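Local coordinates for cell division topological specificity factor (Helicobacter pylori, PDB 3KU7), which probably lifts the MinC-MinD block on division at internal sites while leaving it in force at the poles, so that the septum forms at midcell, at residues 35-38 with 39-43; 46-49 with 50-54. All coordinates share one frame; numbering follows the deposited sequence.

Interaction 1. Residues 35-38 with 39-43; sequences LPYM and EEMRK
The ring of Tyr37 and the thioether of Met41 meet through two different first torsions. In Tyr37, CG sits between the backbone N and the carbonyl carbon (chi1 57°). In Met41, CG lies anti to the backbone N (chi1 -150°) and the chain runs on extended. The two side chains therefore lie side by side and point the same way. Met41 SD comes to the edge of the ring, near its plane, 3.8 Å from Tyr37 CE1. It is 5.0 Å from the centroid of the Tyr37 ring, 75° off the ring normal. This is a Met-aromatic contact made at the edge. Leu35 CB lies over one face of the same ring, offset toward the rim.

The backbone fixes the spacing. Met41 N donates to Tyr37 O (2.6 Å), and Arg42 N donates to Met38 O (2.7 Å). On another side of this turn, Arg42 NH1 lies 2.7 Å from Glu39 OE1. That salt bridge rests on charge alone, because the carboxylate sits over a face of the guanidinium group and no N-H points at the oxygen.

Tyr37 and Met41 also pack on Thr53 of the second subunit, and Glu40 OE1 is hydrogen-bonded to Tyr52 OH of that subunit. Met38 touches Leu27 on strand 22-30, so the same short piece of chain meets both the sheet and the partner. The arrangement is that of a type I beta turn, Leu35 to Met38, running directly into the first turn of an alpha-helix, here helix 38-53 of the MinE fold.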
ATOM      1  N   LEU A  35       3.429  -1.516 -16.896  1.00 71.85           N
ATOM      2  CA  LEU A  35       2.308  -1.689 -15.983  1.00 69.89           C
ATOM      3  C   LEU A  35       1.279  -0.613 -16.281  1.00 69.02           C
ATOM      4  O   LEU A  35       1.268   0.447 -15.655  1.00 68.88           O
ATOM      5  CB  LEU A  35       2.773  -1.552 -14.541  1.00 69.10           C
ATOM      6  CG  LEU A  35       4.068  -2.253 -14.148  1.00 68.10           C
ATOM      7  CD1 LEU A  35       4.301  -2.020 -12.662  1.00 67.30           C
ATOM      8  CD2 LEU A  35       3.976  -3.742 -14.471  1.00 66.88           C
ATOM      9  N   PRO A  36       0.393  -0.873 -17.244  1.00 68.98           N
ATOM     10  CA  PRO A  36      -0.610   0.132 -17.572  1.00 68.05           C
ATOM     11  C   PRO A  36      -1.784   0.173 -16.599  1.00 70.97           C
ATOM     12  O   PRO A  36      -2.647   1.039 -16.722  1.00 72.71           O
ATOM     13  CB  PRO A  36      -1.063  -0.273 -18.974  1.00 67.86           C
ATOM     14  CG  PRO A  36       0.053  -1.101 -19.485  1.00 66.98           C
ATOM     15  CD  PRO A  36       0.436  -1.904 -18.286  1.00 68.01           C
ATOM     16  N   TYR A  37      -1.822  -0.745 -15.632  1.00 71.51           N
ATOM     17  CA  TYR A  37      -2.937  -0.817 -14.674  1.00 70.71           C
ATOM     18  C   TYR A  37      -2.663  -0.193 -13.311  1.00 70.60           C
ATOM     19  O   TYR A  37      -3.499  -0.241 -12.407  1.00 70.17           O
ATOM     20  CB  TYR A  37      -3.304  -2.268 -14.461  1.00 69.91           C
ATOM     21  CG  TYR A  37      -2.116  -3.038 -13.983  1.00 70.50           C
ATOM     22  CD1 TYR A  37      -1.602  -2.835 -12.703  1.00 70.85           C
ATOM     23  CD2 TYR A  37      -1.456  -3.918 -14.826  1.00 70.58           C
ATOM     24  CE1 TYR A  37      -0.456  -3.491 -12.279  1.00 70.59           C
ATOM     25  CE2 TYR A  37      -0.314  -4.579 -14.416  1.00 70.33           C
ATOM     26  CZ  TYR A  37       0.180  -4.367 -13.145  1.00 70.19           C
ATOM     27  OH  TYR A  37       1.290  -5.064 -12.747  1.00 71.16           O
ATOM     28  N   MET A  38      -1.474   0.361 -13.156  1.00 69.26           N
ATOM     29  CA  MET A  38      -1.113   0.990 -11.905  1.00 68.95           C
ATOM     30  C   MET A  38      -2.276   1.821 -11.392  1.00 68.18           C
ATOM     31  O   MET A  38      -2.678   1.704 -10.238  1.00 69.06           O
ATOM     32  CB  MET A  38       0.120   1.863 -12.112  1.00 69.26           C
ATOM     33  CG  MET A  38       1.414   1.094 -11.969  1.00 69.21           C
ATOM     34  SD  MET A  38       1.470   0.322 -10.336  1.00 69.56           S
ATOM     35  CE  MET A  38       1.195   1.842  -9.216  1.00 69.91           C
ATOM     36  N   GLU A  39      -2.829   2.646 -12.269  1.00 68.29           N
ATOM     37  CA  GLU A  39      -3.946   3.504 -11.907  1.00 68.38           C
ATOM     38  C   GLU A  39      -5.085   2.688 -11.329  1.00 65.92           C
ATOM     39  O   GLU A  39      -5.552   2.904 -10.209  1.00 66.14           O
ATOM     40  CB  GLU A  39      -4.430   4.258 -13.148  1.00 69.97           C
ATOM     41  CG  GLU A  39      -3.782   5.614 -13.317  1.00 71.62           C
ATOM     42  CD  GLU A  39      -4.082   6.530 -12.145  1.00 73.73           C
ATOM     43  OE1 GLU A  39      -3.148   6.848 -11.369  1.00 75.31           O
ATOM     44  OE2 GLU A  39      -5.262   6.924 -11.998  1.00 73.44           O
ATOM     45  N   GLU A  40      -5.519   1.731 -12.126  1.00 64.38           N
ATOM     46  CA  GLU A  40      -6.612   0.879 -11.749  1.00 64.00           C
ATOM     47  C   GLU A  40      -6.284   0.194 -10.452  1.00 61.56           C
ATOM     48  O   GLU A  40      -7.154  -0.035  -9.616  1.00 62.83           O
ATOM     49  CB  GLU A  40      -6.862  -0.151 -12.842  1.00 66.49           C
ATOM     50  CG  GLU A  40      -8.261  -0.094 -13.419  1.00 69.64           C
ATOM     51  CD  GLU A  40      -9.026  -1.387 -13.215  1.00 72.93           C
ATOM     52  OE1 GLU A  40      -9.710  -1.527 -12.174  1.00 73.82           O
ATOM     53  OE2 GLU A  40      -8.935  -2.274 -14.098  1.00 74.72           O
ATOM     54  N   MET A  41      -5.021  -0.135 -10.271  1.00 58.30           N
ATOM     55  CA  MET A  41      -4.638  -0.806  -9.052  1.00 56.45           C
ATOM     56  C   MET A  41      -4.708   0.181  -7.875  1.00 55.12           C
ATOM     57  O   MET A  41      -5.167  -0.150  -6.776  1.00 55.66           O
ATOM     58  CB  MET A  41      -3.238  -1.364  -9.235  1.00 56.09           C
ATOM     59  CG  MET A  41      -2.959  -2.603  -8.450  1.00 53.92           C
ATOM     60  SD  MET A  41      -1.220  -2.991  -8.610  1.00 53.82           S
ATOM     61  CE  MET A  41      -1.163  -4.621  -8.026  1.00 51.52           C
ATOM     62  N   ARG A  42      -4.270   1.405  -8.126  1.00 52.88           N
ATOM     63  CA  ARG A  42      -4.271   2.441  -7.108  1.00 50.77           C
ATOM     64  C   ARG A  42      -5.664   2.548  -6.581  1.00 49.34           C
ATOM     65  O   ARG A  42      -5.922   2.366  -5.389  1.00 48.21           O
ATOM     66  CB  ARG A  42      -3.887   3.775  -7.733  1.00 51.55           C
ATOM     67  CG  ARG A  42      -3.746   4.922  -6.761  1.00 52.61           C
ATOM     68  CD  ARG A  42      -3.855   6.224  -7.533  1.00 53.45           C
ATOM     69  NE  ARG A  42      -5.185   6.357  -8.127  1.00 56.14           N
ATOM     70  CZ  ARG A  42      -5.520   7.281  -9.026  1.00 58.01           C
ATOM     71  NH1 ARG A  42      -4.616   8.154  -9.446  1.00 58.02           N
ATOM     72  NH2 ARG A  42      -6.764   7.342  -9.493  1.00 57.83           N
ATOM     73  N   LYS A  43      -6.561   2.839  -7.512  1.00 49.63           N
ATOM     74  CA  LYS A  43      -7.959   3.016  -7.197  1.00 50.76           C
ATOM     75  C   LYS A  43      -8.510   1.889  -6.353  1.00 50.16           C
ATOM     76  O   LYS A  43      -9.150   2.144  -5.327  1.00 50.04           O
ATOM     77  CB  LYS A  43      -8.783   3.155  -8.481  1.00 52.67           C
ATOM     78  CG  LYS A  43      -8.415   4.362  -9.366  1.00 56.22           C
ATOM     79  CD  LYS A  43      -9.430   4.604 -10.511  1.00 59.74           C
ATOM     80  CE  LYS A  43      -8.833   5.400 -11.676  1.00 60.68           C
ATOM     81  NZ  LYS A  43      -9.551   6.686 -11.947  1.00 60.76           N
TER

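Interaction 2. Residues 46-49 with 50-54; sequences IAVI and QKYTK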
ATOM      1  N   ILE A  46      -6.921   1.703  -2.806  1.00 46.18           N
ATOM      2  CA  ILE A  46      -7.499   2.736  -1.955  1.00 46.16           C
ATOM      3  C   ILE A  46      -8.905   2.298  -1.550  1.00 45.87           C
ATOM      4  O   ILE A  46      -9.297   2.374  -0.384  1.00 46.17           O
ATOM      5  CB  ILE A  46      -7.636   4.085  -2.672  1.00 47.26           C
ATOM      6  CG1 ILE A  46      -6.343   4.448  -3.395  1.00 46.68           C
ATOM      7  CG2 ILE A  46      -7.998   5.154  -1.646  1.00 46.75           C
ATOM      8  CD1 ILE A  46      -5.245   4.682  -2.477  1.00 49.00           C
ATOM      9  N   ALA A  47      -9.666   1.815  -2.522  1.00 44.51           N
ATOM     10  CA  ALA A  47     -11.022   1.373  -2.240  1.00 43.69           C
ATOM     11  C   ALA A  47     -11.034   0.395  -1.068  1.00 43.57           C
ATOM     12  O   ALA A  47     -11.870   0.478  -0.177  1.00 44.19           O
ATOM     13  CB  ALA A  47     -11.615   0.720  -3.462  1.00 43.88           C
ATOM     14  N   VAL A  48     -10.078  -0.521  -1.046  1.00 42.95           N
ATOM     15  CA  VAL A  48     -10.021  -1.506   0.026  1.00 43.08           C
ATOM     16  C   VAL A  48      -9.726  -0.865   1.359  1.00 42.61           C
ATOM     17  O   VAL A  48     -10.329  -1.205   2.384  1.00 41.53           O
ATOM     18  CB  VAL A  48      -8.963  -2.606  -0.264  1.00 42.81           C
ATOM     19  CG1 VAL A  48      -8.864  -3.572   0.917  1.00 41.82           C
ATOM     20  CG2 VAL A  48      -9.335  -3.329  -1.545  1.00 42.68           C
ATOM     21  N   ILE A  49      -8.804   0.073   1.353  1.00 43.57           N
ATOM     22  CA  ILE A  49      -8.492   0.706   2.600  1.00 44.78           C
ATOM     23  C   ILE A  49      -9.733   1.394   3.145  1.00 46.96           C
ATOM     24  O   ILE A  49     -10.081   1.186   4.302  1.00 49.05           O
ATOM     25  CB  ILE A  49      -7.319   1.685   2.428  1.00 44.86           C
ATOM     26  CG1 ILE A  49      -6.018   0.885   2.300  1.00 45.53           C
ATOM     27  CG2 ILE A  49      -7.250   2.629   3.596  1.00 43.26           C
ATOM     28  CD1 ILE A  49      -4.825   1.727   1.865  1.00 46.12           C
ATOM     29  N   GLN A  50     -10.428   2.175   2.318  1.00 47.98           N
ATOM     30  CA  GLN A  50     -11.636   2.880   2.779  1.00 48.70           C
ATOM     31  C   GLN A  50     -12.653   1.923   3.362  1.00 49.29           C
ATOM     32  O   GLN A  50     -13.389   2.245   4.296  1.00 49.44           O
ATOM     33  CB  GLN A  50     -12.292   3.664   1.636  1.00 49.31           C
ATOM     34  CG  GLN A  50     -11.698   5.042   1.415  1.00 50.11           C
ATOM     35  CD  GLN A  50     -12.531   5.889   0.483  1.00 51.51           C
ATOM     36  OE1 GLN A  50     -12.595   5.629  -0.720  1.00 51.80           O
ATOM     37  NE2 GLN A  50     -13.182   6.909   1.035  1.00 52.59           N
ATOM     38  N   LYS A  51     -12.685   0.737   2.788  1.00 49.18           N
ATOM     39  CA  LYS A  51     -13.595  -0.278   3.231  1.00 49.54           C
ATOM     40  C   LYS A  51     -13.330  -0.651   4.692  1.00 50.20           C
ATOM     41  O   LYS A  51     -14.225  -0.575   5.523  1.00 51.40           O
ATOM     42  CB  LYS A  51     -13.466  -1.481   2.293  1.00 48.87           C
ATOM     43  CG  LYS A  51     -14.199  -2.725   2.724  1.00 47.93           C
ATOM     44  CD  LYS A  51     -14.646  -3.559   1.522  1.00 49.83           C
ATOM     45  CE  LYS A  51     -13.894  -4.870   1.376  1.00 49.97           C
ATOM     46  NZ  LYS A  51     -14.224  -5.809   2.497  1.00 51.61           N
ATOM     47  N   TYR A  52     -12.102  -1.031   5.021  1.00 50.86           N
ATOM     48  CA  TYR A  52     -11.810  -1.422   6.392  1.00 52.66           C
ATOM     49  C   TYR A  52     -11.620  -0.283   7.366  1.00 52.77           C
ATOM     50  O   TYR A  52     -11.868  -0.452   8.548  1.00 53.16           O
ATOM     51  CB  TYR A  52     -10.598  -2.362   6.445  1.00 52.66           C
ATOM     52  CG  TYR A  52     -10.805  -3.612   5.613  1.00 54.77           C
ATOM     53  CD1 TYR A  52     -10.723  -3.556   4.225  1.00 56.27           C
ATOM     54  CD2 TYR A  52     -11.143  -4.839   6.204  1.00 55.15           C
ATOM     55  CE1 TYR A  52     -10.986  -4.685   3.431  1.00 57.36           C
ATOM     56  CE2 TYR A  52     -11.409  -5.979   5.416  1.00 55.91           C
ATOM     57  CZ  TYR A  52     -11.327  -5.893   4.029  1.00 56.84           C
ATOM     58  OH  TYR A  52     -11.600  -6.998   3.244  1.00 57.11           O
ATOM     59  N   THR A  53     -11.206   0.879   6.883  1.00 54.47           N
ATOM     60  CA  THR A  53     -10.981   2.021   7.772  1.00 55.88           C
ATOM     61  C   THR A  53     -12.115   3.042   7.793  1.00 57.38           C
ATOM     62  O   THR A  53     -12.124   3.951   8.627  1.00 56.02           O
ATOM     63  CB  THR A  53      -9.707   2.782   7.389  1.00 54.10           C
ATOM     64  OG1 THR A  53      -9.906   3.449   6.138  1.00 52.63           O
ATOM     65  CG2 THR A  53      -8.526   1.844   7.295  1.00 53.04           C
ATOM     66  N   LYS A  54     -13.048   2.894   6.858  1.00 59.12           N
ATOM     67  CA  LYS A  54     -14.198   3.789   6.730  1.00 60.72           C
ATOM     68  C   LYS A  54     -13.770   5.266   6.558  1.00 60.79           C
ATOM     69  O   LYS A  54     -14.593   6.174   6.639  1.00 60.90           O
ATOM     70  CB  LYS A  54     -15.113   3.636   7.956  1.00 61.95           C
ATOM     71  CG  LYS A  54     -15.222   2.198   8.515  1.00 65.10           C
ATOM     72  CD  LYS A  54     -16.009   1.254   7.610  1.00 69.01           C
ATOM     73  CE  LYS A  54     -15.658  -0.240   7.837  1.00 72.20           C
ATOM     74  NZ  LYS A  54     -15.902  -0.806   9.207  1.00 75.47           N
TER
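The Tyr52 ring meets Val48 through its edge. Val48 O lies in the ring plane beside CD1. Val48 CG1 approaches the same side of the ring from out of its plane, 3.5 Å from Tyr52 CE1. Met41 of the second subunit also packs on the Tyr52 side chain. The side chains of Val48 and Tyr52 run side by side in the same direction, one helical turn apart. Val48 O is also the backbone acceptor for Tyr52 N at 3.2 Å, so the carbonyl faces both the amide and the ring edge of one residue.

Ile49 and Thr53 form a second parallel pair. Thr53 OG1 stands between its own backbone N and carbonyl carbon (chi1 69°), which turns the hydroxyl back toward the preceding turn. There it donates to Ile49 O at 2.9 Å, from above the carbonyl plane. Thr53 N donates to the same Ile49 O at 2.8 Å, nearly in line with the C=O bond. Two bonds thus grip one carbonyl. Thr53 OG1 is also hydrogen-bonded to Ser55 N, so this hydroxyl bridges the end of the helix and the chain beyond it. Gln50 N donates to Ile46 O at 2.9 Å, while its side-chain NE2 is bonded to Ser55 O.

Ile49 packs on Leu25 and Ile76 of the sheet and on Ile45 of the second subunit. Lys54 then leaves helical geometry with a positive phi of 57°. The whole is the last turns and C-terminal end of an amphipathic alpha-helix, buried on one side against the antiparallel sheet of the MinE fold.

Interactions 1 and 2 lie in series on helix 38-53, the first at its start and the second at its end. Their centres are about 17 Å apart, and within one chain they do not touch. They are joined across the dimer instead. Residues of 35-43 meet Tyr52 and Thr53 of the second subunit, while residues of 46-54 meet Tyr37 and Met41 of that subunit. The start of one helix thus faces the end of the other, as expected for two helices running antiparallel across the interface. Both contacts also reach strand 22-30 of their own chain, which ties the helix to the sheet at both ends.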